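Local coordinates for protein particle-associated glycoside hydrolase (Acinetobacter phage Fri1, PDB 6C72) that probably degrades the capsular polysaccharide of its Acinetobacter baumannii host during phage entry, acting as a trimeric tailspike depolymerase, at residues Val30-Thr41 with Gly52-Asn60; Leu130-Ala141 with Thr179-Tyr190. One frame throughout, in Å; residues are numbered along the deposited sequence.

Contact 1: Val30-Thr41 with Gly52-Asn60; sequences VKGLFHNQKATT and GATYLWDAN
Trp-57, on strand 54-58, lays its indole over Gly-32 in the loop before strand 38-41, its antiparallel neighbour in the mixed sheet near the chain's N-terminus. Gly-32 CA stands 3.3 Å from the centroid of the Trp-57 five-membered ring, almost on its normal, a CH-pi contact possible at this range because glycine carries no side chain. Gly-32 N lies over the centre of the indole, and Phe-34 O meets its edge, 3.2 Å from Trp-57 CD1. With CG turned opposite the backbone N (chi1 175°), the ring reaches this loop, while Ala-59 N lies over its other face. Main-chain bonds join the strands: Tyr-55 N gives to Ala-39 O at 2.8 Å and Ala-39 N returns a bond to Tyr-55 O, whereas Asn-36 N extends the pairing to Trp-57 O at 2.9 Å. A type II turn from Phe-34 to Gln-37 leads into strand 38-41, and the extended Gln-37 side chain turns back to the loop before it, where OE1 accepts from Leu-33 N at 2.7 Å. Further out, Trp-81 meets the Trp-57 ring and packs on Ala-39 and Tyr-55, strand 19-21 flanks strand 38-41, and Phe-34 and Lys-38 pack on Gln-20 of a neighbouring subunit. At the far end Thr-41 CG2 approaches Tyr-55 CE1 (3.7 Å), and Thr-41 OG1, set between its own N and carbonyl carbon (chi1 55°), accepts from Ala-53 N at 2.8 Å.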
loop_
_atom_site.group_PDB
_atom_site.type_symbol
_atom_site.label_atom_id
_atom_site.label_comp_id
_atom_site.label_asym_id
_atom_site.label_seq_id
_atom_site.Cartn_x
_atom_site.Cartn_y
_atom_site.Cartn_z
ATOM N N VAL A 30 -24.033 38.327 -41.320
ATOM C CA VAL A 30 -24.343 37.332 -42.338
ATOM C C VAL A 30 -25.480 36.474 -41.807
ATOM O O VAL A 30 -25.402 35.955 -40.690
ATOM C CB VAL A 30 -23.116 36.465 -42.686
ATOM C CG1 VAL A 30 -23.414 35.574 -43.885
ATOM C CG2 VAL A 30 -21.903 37.331 -42.939
ATOM N N LYS A 31 -26.529 36.331 -42.607
ATOM C CA LYS A 31 -27.694 35.532 -42.261
ATOM C C LYS A 31 -27.630 34.157 -42.907
ATOM O O LYS A 31 -27.186 34.016 -44.051
ATOM C CB LYS A 31 -28.959 36.252 -42.714
ATOM C CG LYS A 31 -29.259 37.510 -41.933
ATOM C CD LYS A 31 -30.569 38.124 -42.414
ATOM C CE LYS A 31 -31.731 37.180 -42.144
ATOM N NZ LYS A 31 -33.059 37.774 -42.484
ATOM N N GLY A 32 -28.113 33.150 -42.184
ATOM C CA GLY A 32 -28.135 31.804 -42.721
ATOM C C GLY A 32 -29.237 31.625 -43.747
ATOM O O GLY A 32 -30.335 32.157 -43.608
ATOM N N LEU A 33 -28.924 30.867 -44.800
ATOM C CA LEU A 33 -29.906 30.626 -45.853
ATOM C C LEU A 33 -30.976 29.644 -45.391
ATOM O O LEU A 33 -32.174 29.886 -45.572
ATOM C CB LEU A 33 -29.198 30.105 -47.100
ATOM C CG LEU A 33 -28.072 31.035 -47.551
ATOM C CD1 LEU A 33 -27.338 30.474 -48.762
ATOM C CD2 LEU A 33 -28.632 32.425 -47.837
ATOM N N PHE A 34 -30.567 28.545 -44.769
ATOM C CA PHE A 34 -31.483 27.480 -44.394
ATOM C C PHE A 34 -31.213 27.025 -42.964
ATOM O O PHE A 34 -30.210 27.393 -42.344
ATOM C CB PHE A 34 -31.362 26.295 -45.360
ATOM C CG PHE A 34 -29.948 25.818 -45.555
ATOM C CD1 PHE A 34 -29.134 26.386 -46.523
ATOM C CD2 PHE A 34 -29.434 24.802 -44.765
ATOM C CE1 PHE A 34 -27.837 25.944 -46.702
ATOM C CE2 PHE A 34 -28.142 24.358 -44.937
ATOM C CZ PHE A 34 -27.342 24.928 -45.906
ATOM N N HIS A 35 -32.127 26.201 -42.452
ATOM C CA HIS A 35 -32.022 25.704 -41.085
ATOM C C HIS A 35 -30.756 24.872 -40.918
ATOM O O HIS A 35 -30.489 23.956 -41.700
ATOM C CB HIS A 35 -33.263 24.876 -40.727
ATOM C CG HIS A 35 -33.283 24.373 -39.311
ATOM N ND1 HIS A 35 -33.173 25.206 -38.217
ATOM C CD2 HIS A 35 -33.421 23.120 -38.815
ATOM C CE1 HIS A 35 -33.232 24.487 -37.108
ATOM N NE2 HIS A 35 -33.383 23.218 -37.443
ATOM N N ASN A 36 -29.970 25.216 -39.899
ATOM C CA ASN A 36 -28.749 24.493 -39.549
ATOM C C ASN A 36 -27.738 24.526 -40.695
ATOM O O ASN A 36 -27.128 23.515 -41.049
ATOM C CB ASN A 36 -29.066 23.054 -39.131
ATOM C CG ASN A 36 -29.722 22.974 -37.761
ATOM O OD1 ASN A 36 -29.384 23.733 -36.851
ATOM N ND2 ASN A 36 -30.672 22.054 -37.610
ATOM N N GLN A 37 -27.563 25.708 -41.279
ATOM C CA GLN A 37 -26.481 25.930 -42.223
ATOM C C GLN A 37 -25.152 26.056 -41.489
ATOM O O GLN A 37 -25.077 26.613 -40.392
ATOM C CB GLN A 37 -26.718 27.187 -43.059
ATOM C CG GLN A 37 -25.652 27.400 -44.125
ATOM C CD GLN A 37 -25.824 28.687 -44.893
ATOM O OE1 GLN A 37 -26.537 29.592 -44.464
ATOM N NE2 GLN A 37 -25.152 28.786 -46.030
ATOM N N LYS A 38 -24.097 25.550 -42.123
ATOM C CA LYS A 38 -22.760 25.544 -41.546
ATOM C C LYS A 38 -22.073 26.890 -41.754
ATOM O O LYS A 38 -22.084 27.439 -42.860
ATOM C CB LYS A 38 -21.928 24.444 -42.204
ATOM C CG LYS A 38 -20.540 24.198 -41.625
ATOM C CD LYS A 38 -19.960 22.920 -42.227
ATOM C CE LYS A 38 -18.465 22.788 -41.979
ATOM N NZ LYS A 38 -17.900 21.570 -42.640
ATOM N N ALA A 39 -21.486 27.425 -40.686
ATOM C CA ALA A 39 -20.631 28.604 -40.758
ATOM C C ALA A 39 -19.363 28.351 -39.959
ATOM O O ALA A 39 -19.400 27.708 -38.905
ATOM C CB ALA A 39 -21.316 29.858 -40.232
ATOM N N THR A 40 -18.241 28.852 -40.469
ATOM C CA THR A 40 -16.940 28.667 -39.843
ATOM C C THR A 40 -16.221 30.005 -39.781
ATOM O O THR A 40 -16.025 30.654 -40.811
ATOM C CB THR A 40 -16.116 27.620 -40.599
ATOM O OG1 THR A 40 -16.684 26.323 -40.370
ATOM C CG2 THR A 40 -14.661 27.627 -40.133
ATOM N N THR A 41 -15.869 30.431 -38.573
ATOM C CA THR A 41 -15.099 31.650 -38.366
ATOM C C THR A 41 -13.608 31.356 -38.435
ATOM O O THR A 41 -13.145 30.314 -37.965
ATOM C CB THR A 41 -15.417 32.288 -37.013
ATOM O OG1 THR A 41 -15.213 31.324 -35.972
ATOM C CG2 THR A 41 -16.848 32.802 -36.976
ATOM N N GLY A 52 -11.446 30.660 -33.673
ATOM C CA GLY A 52 -12.311 30.159 -34.724
ATOM C C GLY A 52 -13.163 28.999 -34.245
ATOM O O GLY A 52 -12.785 28.250 -33.343
ATOM N N ALA A 53 -14.341 28.860 -34.853
ATOM C CA ALA A 53 -15.300 27.858 -34.409
ATOM C C ALA A 53 -16.289 27.557 -35.532
ATOM O O ALA A 53 -16.235 28.141 -36.621
ATOM C CB ALA A 53 -16.012 28.317 -33.137
ATOM N N THR A 54 -17.181 26.608 -35.255
ATOM C CA THR A 54 -18.217 26.168 -36.177
ATOM C C THR A 54 -19.582 26.452 -35.570
ATOM O O THR A 54 -19.811 26.195 -34.385
ATOM C CB THR A 54 -18.071 24.680 -36.493
ATOM O OG1 THR A 54 -16.821 24.469 -37.155
ATOM C CG2 THR A 54 -19.189 24.201 -37.396
ATOM N N TYR A 55 -20.492 26.957 -36.396
ATOM C CA TYR A 55 -21.802 27.394 -35.944
ATOM C C TYR A 55 -22.894 26.795 -36.817
ATOM O O TYR A 55 -22.665 26.430 -37.974
ATOM C CB TYR A 55 -21.903 28.923 -35.960
ATOM C CG TYR A 55 -20.863 29.610 -35.102
ATOM C CD1 TYR A 55 -19.571 29.827 -35.575
ATOM C CD2 TYR A 55 -21.177 30.057 -33.820
ATOM C CE1 TYR A 55 -18.615 30.453 -34.791
ATOM C CE2 TYR A 55 -20.233 30.696 -33.033
ATOM C CZ TYR A 55 -18.956 30.887 -33.527
ATOM O OH TYR A 55 -18.020 31.516 -32.751
ATOM N N LEU A 56 -24.089 26.688 -36.239
ATOM C CA LEU A 56 -25.283 26.248 -36.950
ATOM C C LEU A 56 -26.337 27.350 -36.895
ATOM O O LEU A 56 -26.595 27.932 -35.836
ATOM C CB LEU A 56 -25.847 24.953 -36.353
ATOM C CG LEU A 56 -25.015 23.677 -36.502
ATOM C CD1 LEU A 56 -25.785 22.464 -35.982
ATOM C CD2 LEU A 56 -24.598 23.474 -37.946
ATOM N N TRP A 57 -26.956 27.621 -38.037
ATOM C CA TRP A 57 -27.894 28.729 -38.145
ATOM C C TRP A 57 -29.252 28.344 -37.569
ATOM O O TRP A 57 -29.803 27.295 -37.909
ATOM C CB TRP A 57 -28.029 29.147 -39.610
ATOM C CG TRP A 57 -29.058 30.197 -39.870
ATOM C CD1 TRP A 57 -30.220 30.044 -40.568
ATOM C CD2 TRP A 57 -29.022 31.564 -39.442
ATOM N NE1 TRP A 57 -30.909 31.231 -40.600
ATOM C CE2 TRP A 57 -30.198 32.181 -39.913
ATOM C CE3 TRP A 57 -28.111 32.325 -38.704
ATOM C CZ2 TRP A 57 -30.488 33.529 -39.673
ATOM C CZ3 TRP A 57 -28.396 33.657 -38.466
ATOM C CH2 TRP A 57 -29.577 34.248 -38.948
ATOM N N ASP A 58 -29.777 29.182 -36.679
ATOM C CA ASP A 58 -31.136 29.043 -36.165
ATOM C C ASP A 58 -31.869 30.330 -36.517
ATOM O O ASP A 58 -31.589 31.387 -35.941
ATOM C CB ASP A 58 -31.148 28.777 -34.655
ATOM C CG ASP A 58 -32.527 28.346 -34.137
ATOM O OD1 ASP A 58 -33.464 28.173 -34.949
ATOM O OD2 ASP A 58 -32.673 28.166 -32.907
ATOM N N ALA A 59 -32.795 30.239 -37.475
ATOM C CA ALA A 59 -33.476 31.433 -37.969
ATOM C C ALA A 59 -34.403 32.051 -36.927
ATOM O O ALA A 59 -34.593 33.275 -36.916
ATOM C CB ALA A 59 -34.263 31.091 -39.235
ATOM N N ASN A 60 -34.963 31.246 -36.032
ATOM C CA ASN A 60 -35.941 31.739 -35.076
ATOM C C ASN A 60 -35.335 32.199 -33.761
ATOM O O ASN A 60 -36.066 32.745 -32.929
ATOM C CB ASN A 60 -36.983 30.659 -34.794
ATOM C CG ASN A 60 -37.501 30.015 -36.056
ATOM O OD1 ASN A 60 -37.891 30.701 -37.008
ATOM N ND2 ASN A 60 -37.499 28.686 -36.081
HETATM O O HOH W 1 -15.460 32.235 -33.723
#

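Contact 2: Leu130-Ala141 with Thr179-Tyr190; sequences LPKGHIYAKAMA and TFWHSSDGSQVY. With ZN (zinc ion), chain D.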
loop_
_atom_site.group_PDB
_atom_site.type_symbol
_atom_site.label_atom_id
_atom_site.label_comp_id
_atom_site.label_asym_id
_atom_site.label_seq_id
_atom_site.Cartn_x
_atom_site.Cartn_y
_atom_site.Cartn_z
ATOM N N LEU A 130 -7.543 26.559 -22.225
ATOM C CA LEU A 130 -7.013 27.912 -22.204
ATOM C C LEU A 130 -5.841 28.016 -23.165
ATOM O O LEU A 130 -5.115 27.043 -23.363
ATOM C CB LEU A 130 -6.542 28.319 -20.808
ATOM C CG LEU A 130 -7.623 28.290 -19.740
ATOM C CD1 LEU A 130 -7.085 28.746 -18.396
ATOM C CD2 LEU A 130 -8.823 29.129 -20.184
ATOM N N PRO A 131 -5.631 29.152 -23.807
ATOM C CA PRO A 131 -4.457 29.321 -24.665
ATOM C C PRO A 131 -3.242 29.675 -23.815
ATOM O O PRO A 131 -3.318 29.824 -22.607
ATOM C CB PRO A 131 -4.860 30.493 -25.564
ATOM C CG PRO A 131 -5.678 31.344 -24.648
ATOM C CD PRO A 131 -6.455 30.374 -23.767
ATOM N N LYS A 132 -2.115 29.856 -24.478
ATOM C CA LYS A 132 -0.967 30.442 -23.809
ATOM C C LYS A 132 -1.254 31.908 -23.479
ATOM O O LYS A 132 -2.140 32.541 -24.055
ATOM C CB LYS A 132 0.278 30.336 -24.691
ATOM C CG LYS A 132 0.733 28.904 -24.935
ATOM C CD LYS A 132 2.103 28.863 -25.551
ATOM C CE LYS A 132 2.042 29.210 -27.016
ATOM N NZ LYS A 132 3.415 29.351 -27.528
ATOM N N GLY A 133 -0.509 32.432 -22.518
ATOM C CA GLY A 133 -0.598 33.823 -22.125
ATOM C C GLY A 133 -0.956 33.968 -20.657
ATOM O O GLY A 133 -1.244 32.999 -19.955
ATOM N N HIS A 134 -0.913 35.223 -20.204
ATOM C CA HIS A 134 -1.371 35.575 -18.865
ATOM C C HIS A 134 -2.855 35.896 -18.932
ATOM O O HIS A 134 -3.297 36.639 -19.815
ATOM C CB HIS A 134 -0.585 36.756 -18.298
ATOM C CG HIS A 134 0.833 36.418 -17.946
ATOM N ND1 HIS A 134 1.244 36.168 -16.655
ATOM C CD2 HIS A 134 1.929 36.245 -18.727
ATOM C CE1 HIS A 134 2.536 35.889 -16.651
ATOM N NE2 HIS A 134 2.973 35.920 -17.896
ATOM N N ILE A 135 -3.624 35.295 -18.030
ATOM C CA ILE A 135 -5.073 35.421 -18.006
ATOM C C ILE A 135 -5.479 35.836 -16.600
ATOM O O ILE A 135 -5.221 35.103 -15.635
ATOM C CB ILE A 135 -5.758 34.105 -18.403
ATOM C CG1 ILE A 135 -5.267 33.656 -19.779
ATOM C CG2 ILE A 135 -7.263 34.273 -18.410
ATOM C CD1 ILE A 135 -5.716 32.273 -20.165
ATOM N N TYR A 136 -6.107 37.002 -16.478
ATOM C CA TYR A 136 -6.681 37.452 -15.211
ATOM C C TYR A 136 -8.169 37.148 -15.275
ATOM O O TYR A 136 -8.936 37.880 -15.905
ATOM C CB TYR A 136 -6.424 38.935 -14.977
ATOM C CG TYR A 136 -4.963 39.305 -14.796
ATOM C CD1 TYR A 136 -4.382 39.333 -13.530
ATOM C CD2 TYR A 136 -4.171 39.652 -15.888
ATOM C CE1 TYR A 136 -3.057 39.687 -13.354
ATOM C CE2 TYR A 136 -2.840 39.999 -15.722
ATOM C CZ TYR A 136 -2.289 40.017 -14.454
ATOM O OH TYR A 136 -0.970 40.378 -14.283
ATOM N N ALA A 137 -8.576 36.066 -14.615
ATOM C CA ALA A 137 -9.957 35.612 -14.686
ATOM C C ALA A 137 -10.208 34.536 -13.647
ATOM O O ALA A 137 -9.711 33.414 -13.788
ATOM C CB ALA A 137 -10.278 35.063 -16.077
ATOM N N LYS A 138 -10.995 34.841 -12.620
ATOM C CA LYS A 138 -11.289 33.843 -11.607
ATOM C C LYS A 138 -12.487 33.029 -12.058
ATOM O O LYS A 138 -13.366 33.532 -12.752
ATOM C CB LYS A 138 -11.530 34.474 -10.233
ATOM C CG LYS A 138 -12.727 35.334 -10.098
ATOM C CD LYS A 138 -12.806 35.877 -8.676
ATOM C CE LYS A 138 -14.124 36.601 -8.435
ATOM N NZ LYS A 138 -14.333 36.891 -6.981
ATOM N N ALA A 139 -12.478 31.753 -11.723
ATOM C CA ALA A 139 -13.478 30.823 -12.217
ATOM C C ALA A 139 -14.031 30.002 -11.071
ATOM O O ALA A 139 -13.303 29.599 -10.155
ATOM C CB ALA A 139 -12.910 29.892 -13.292
ATOM N N MET A 140 -15.330 29.786 -11.125
ATOM C CA MET A 140 -16.003 28.849 -10.251
ATOM C C MET A 140 -16.086 27.529 -11.008
ATOM O O MET A 140 -16.620 27.488 -12.123
ATOM C CB MET A 140 -17.381 29.392 -9.881
ATOM C CG MET A 140 -18.130 28.641 -8.827
ATOM S SD MET A 140 -19.660 29.502 -8.338
ATOM C CE MET A 140 -19.028 31.156 -8.057
ATOM N N ALA A 141 -15.481 26.478 -10.449
ATOM C CA ALA A 141 -15.539 25.166 -11.077
ATOM C C ALA A 141 -16.976 24.646 -11.104
ATOM O O ALA A 141 -17.798 24.952 -10.227
ATOM C CB ALA A 141 -14.633 24.175 -10.339
ATOM N N THR A 179 0.527 28.763 -20.091
ATOM C CA THR A 179 -0.659 29.411 -19.560
ATOM C C THR A 179 -0.366 29.855 -18.132
ATOM O O THR A 179 0.038 29.036 -17.298
ATOM C CB THR A 179 -1.854 28.460 -19.603
ATOM O OG1 THR A 179 -2.070 28.028 -20.948
ATOM C CG2 THR A 179 -3.124 29.154 -19.086
ATOM N N PHE A 180 -0.559 31.146 -17.854
ATOM C CA PHE A 180 -0.368 31.702 -16.516
ATOM C C PHE A 180 -1.698 32.276 -16.038
ATOM O O PHE A 180 -2.128 33.344 -16.499
ATOM C CB PHE A 180 0.726 32.768 -16.506
ATOM C CG PHE A 180 2.066 32.254 -16.932
ATOM C CD1 PHE A 180 2.911 31.645 -16.013
ATOM C CD2 PHE A 180 2.496 32.391 -18.252
ATOM C CE1 PHE A 180 4.148 31.166 -16.409
ATOM C CE2 PHE A 180 3.729 31.914 -18.653
ATOM C CZ PHE A 180 4.558 31.312 -17.740
ATOM N N TRP A 181 -2.307 31.606 -15.066
ATOM C CA TRP A 181 -3.687 31.871 -14.674
ATOM C C TRP A 181 -3.694 32.678 -13.377
ATOM O O TRP A 181 -3.258 32.186 -12.327
ATOM C CB TRP A 181 -4.431 30.549 -14.532
ATOM C CG TRP A 181 -5.906 30.658 -14.393
ATOM C CD1 TRP A 181 -6.662 31.772 -14.526
ATOM C CD2 TRP A 181 -6.807 29.593 -14.067
ATOM N NE1 TRP A 181 -7.979 31.476 -14.311
ATOM C CE2 TRP A 181 -8.098 30.141 -14.032
ATOM C CE3 TRP A 181 -6.642 28.228 -13.793
ATOM C CZ2 TRP A 181 -9.230 29.375 -13.728
ATOM C CZ3 TRP A 181 -7.765 27.467 -13.495
ATOM C CH2 TRP A 181 -9.042 28.043 -13.465
ATOM N N HIS A 182 -4.160 33.921 -13.459
ATOM C CA HIS A 182 -4.286 34.816 -12.319
ATOM C C HIS A 182 -5.754 34.997 -11.982
ATOM O O HIS A 182 -6.640 34.659 -12.767
ATOM C CB HIS A 182 -3.700 36.207 -12.588
ATOM C CG HIS A 182 -2.330 36.223 -13.192
ATOM N ND1 HIS A 182 -1.248 36.790 -12.552
ATOM C CD2 HIS A 182 -1.881 35.818 -14.403
ATOM C CE1 HIS A 182 -0.187 36.712 -13.334
ATOM N NE2 HIS A 182 -0.543 36.118 -14.458
ATOM N N SER A 183 -5.995 35.583 -10.818
ATOM C CA SER A 183 -7.328 35.978 -10.398
ATOM C C SER A 183 -7.567 37.451 -10.702
ATOM O O SER A 183 -6.634 38.233 -10.883
ATOM C CB SER A 183 -7.531 35.719 -8.906
ATOM O OG SER A 183 -8.825 36.142 -8.509
ATOM N N SER A 184 -8.840 37.830 -10.733
ATOM C CA SER A 184 -9.214 39.223 -10.922
ATOM C C SER A 184 -9.347 39.997 -9.615
ATOM O O SER A 184 -9.590 41.208 -9.669
ATOM C CB SER A 184 -10.524 39.321 -11.700
ATOM O OG SER A 184 -11.572 38.657 -11.020
ATOM N N ASP A 185 -9.215 39.345 -8.461
ATOM C CA ASP A 185 -9.245 40.029 -7.162
ATOM C C ASP A 185 -8.341 39.267 -6.187
ATOM O O ASP A 185 -7.477 38.484 -6.600
ATOM C CB ASP A 185 -10.696 40.164 -6.654
ATOM C CG ASP A 185 -11.381 38.812 -6.400
ATOM O OD1 ASP A 185 -10.698 37.778 -6.205
ATOM O OD2 ASP A 185 -12.632 38.777 -6.406
ATOM N N GLY A 186 -8.548 39.489 -4.884
ATOM C CA GLY A 186 -7.743 38.907 -3.833
ATOM C C GLY A 186 -8.252 37.613 -3.237
ATOM O O GLY A 186 -7.675 37.135 -2.255
ATOM N N SER A 187 -9.301 37.016 -3.801
ATOM C CA SER A 187 -9.919 35.841 -3.204
ATOM C C SER A 187 -9.209 34.566 -3.644
ATOM O O SER A 187 -8.278 34.114 -2.970
ATOM C CB SER A 187 -11.417 35.802 -3.536
ATOM O OG SER A 187 -11.645 35.971 -4.926
ATOM N N GLN A 188 -9.639 33.967 -4.753
ATOM C CA GLN A 188 -9.003 32.757 -5.258
ATOM C C GLN A 188 -9.038 32.765 -6.777
ATOM O O GLN A 188 -9.792 33.524 -7.391
ATOM C CB GLN A 188 -9.668 31.483 -4.712
ATOM C CG GLN A 188 -11.044 31.172 -5.271
ATOM C CD GLN A 188 -12.115 32.092 -4.704
ATOM O OE1 GLN A 188 -12.165 32.327 -3.494
ATOM N NE2 GLN A 188 -12.997 32.592 -5.570
ATOM N N VAL A 189 -8.201 31.919 -7.385
ATOM C CA VAL A 189 -8.241 31.785 -8.837
ATOM C C VAL A 189 -9.335 30.810 -9.248
ATOM O O VAL A 189 -10.198 31.133 -10.077
ATOM C CB VAL A 189 -6.876 31.333 -9.392
ATOM C CG1 VAL A 189 -6.932 31.239 -10.917
ATOM C CG2 VAL A 189 -5.753 32.261 -8.956
ATOM N N TYR A 190 -9.335 29.623 -8.639
ATOM C CA TYR A 190 -10.182 28.501 -9.037
ATOM C C TYR A 190 -10.906 27.965 -7.799
ATOM O O TYR A 190 -10.313 27.261 -6.977
ATOM C CB TYR A 190 -9.336 27.413 -9.691
ATOM C CG TYR A 190 -10.100 26.420 -10.538
ATOM C CD1 TYR A 190 -11.329 26.753 -11.113
ATOM C CD2 TYR A 190 -9.592 25.128 -10.753
ATOM C CE1 TYR A 190 -12.017 25.842 -11.905
ATOM C CE2 TYR A 190 -10.277 24.198 -11.533
ATOM C CZ TYR A 190 -11.483 24.562 -12.108
ATOM O OH TYR A 190 -12.157 23.647 -12.886
HETATM ZN ZN ZN D . 4.827 35.669 -18.581
HETATM O O HOH W 2 -12.660 31.743 -8.170
HETATM O O HOH W 3 6.195 37.292 -18.947
HETATM O O HOH W 4 6.049 34.718 -16.599
HETATM O O HOH W 5 4.691 35.022 -20.462
#
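His-134 ND1 donates an almost straight 2.8 Å hydrogen bond to His-182 NE2, each atom lying near the plane of the other ring, across parallel strands 133-136 and 179-182 on stacked rungs of a beta-helix. All four aromatics on this face, His-134, Tyr-136, Phe-180 and His-182, turn their rings back beside their own backbone N (chi1 from -48° to -71°), which lines them up as neighbours. Phe-180 stacks offset on His-134, and His-182 does likewise on Tyr-136 with centroids 4.2 Å apart; Tyr-136 OH bonds to Glu-103 O. On the other face Trp-181 CG swings opposite its N (chi1 -169°), bringing NE1 to Ala-137 O at 2.7 Å and CZ2 against Ala-139 CB. Lys-138 runs extended over the 183-187 loop to meet Asp-185 OD2 on its syn side, NZ to OD2 2.6 Å. Asp-185 OD1 closes an Asx turn with Ser-187 N, and Lys-138 NZ also forms a salt bridge with Glu-160 of a neighbouring subunit. Since His-134 spends its ND1 hydrogen on His-182, its NE2 can offer a lone pair to the zinc ion 2.0 Å away; second-shell His-182, its ND1 bonded to Ser-209 O, probably limits the ligand ring's rotation.

How the contacts relate
Contacts 1 and 2 follow one another along the chain without sharing a strand; their centres are 32 Å apart and their nearest atoms about 10 Å. Contact 1, partly buried, belongs to the small mixed sheet near the N-terminus, far from the chain's centre, and pairs antiparallel strands close in sequence. Contact 2, buried, lies in the beta-helix, joining parallel strands that a longer connection separates. Both share a ladder of main-chain bonds and differ in side chains: glycine under an indole in the first; stacked aromatics, a histidine pair, a metal ligand and a salt bridge in the second. Both reach a neighbouring subunit, contact 1 through packing and contact 2 through charged and polar bonds.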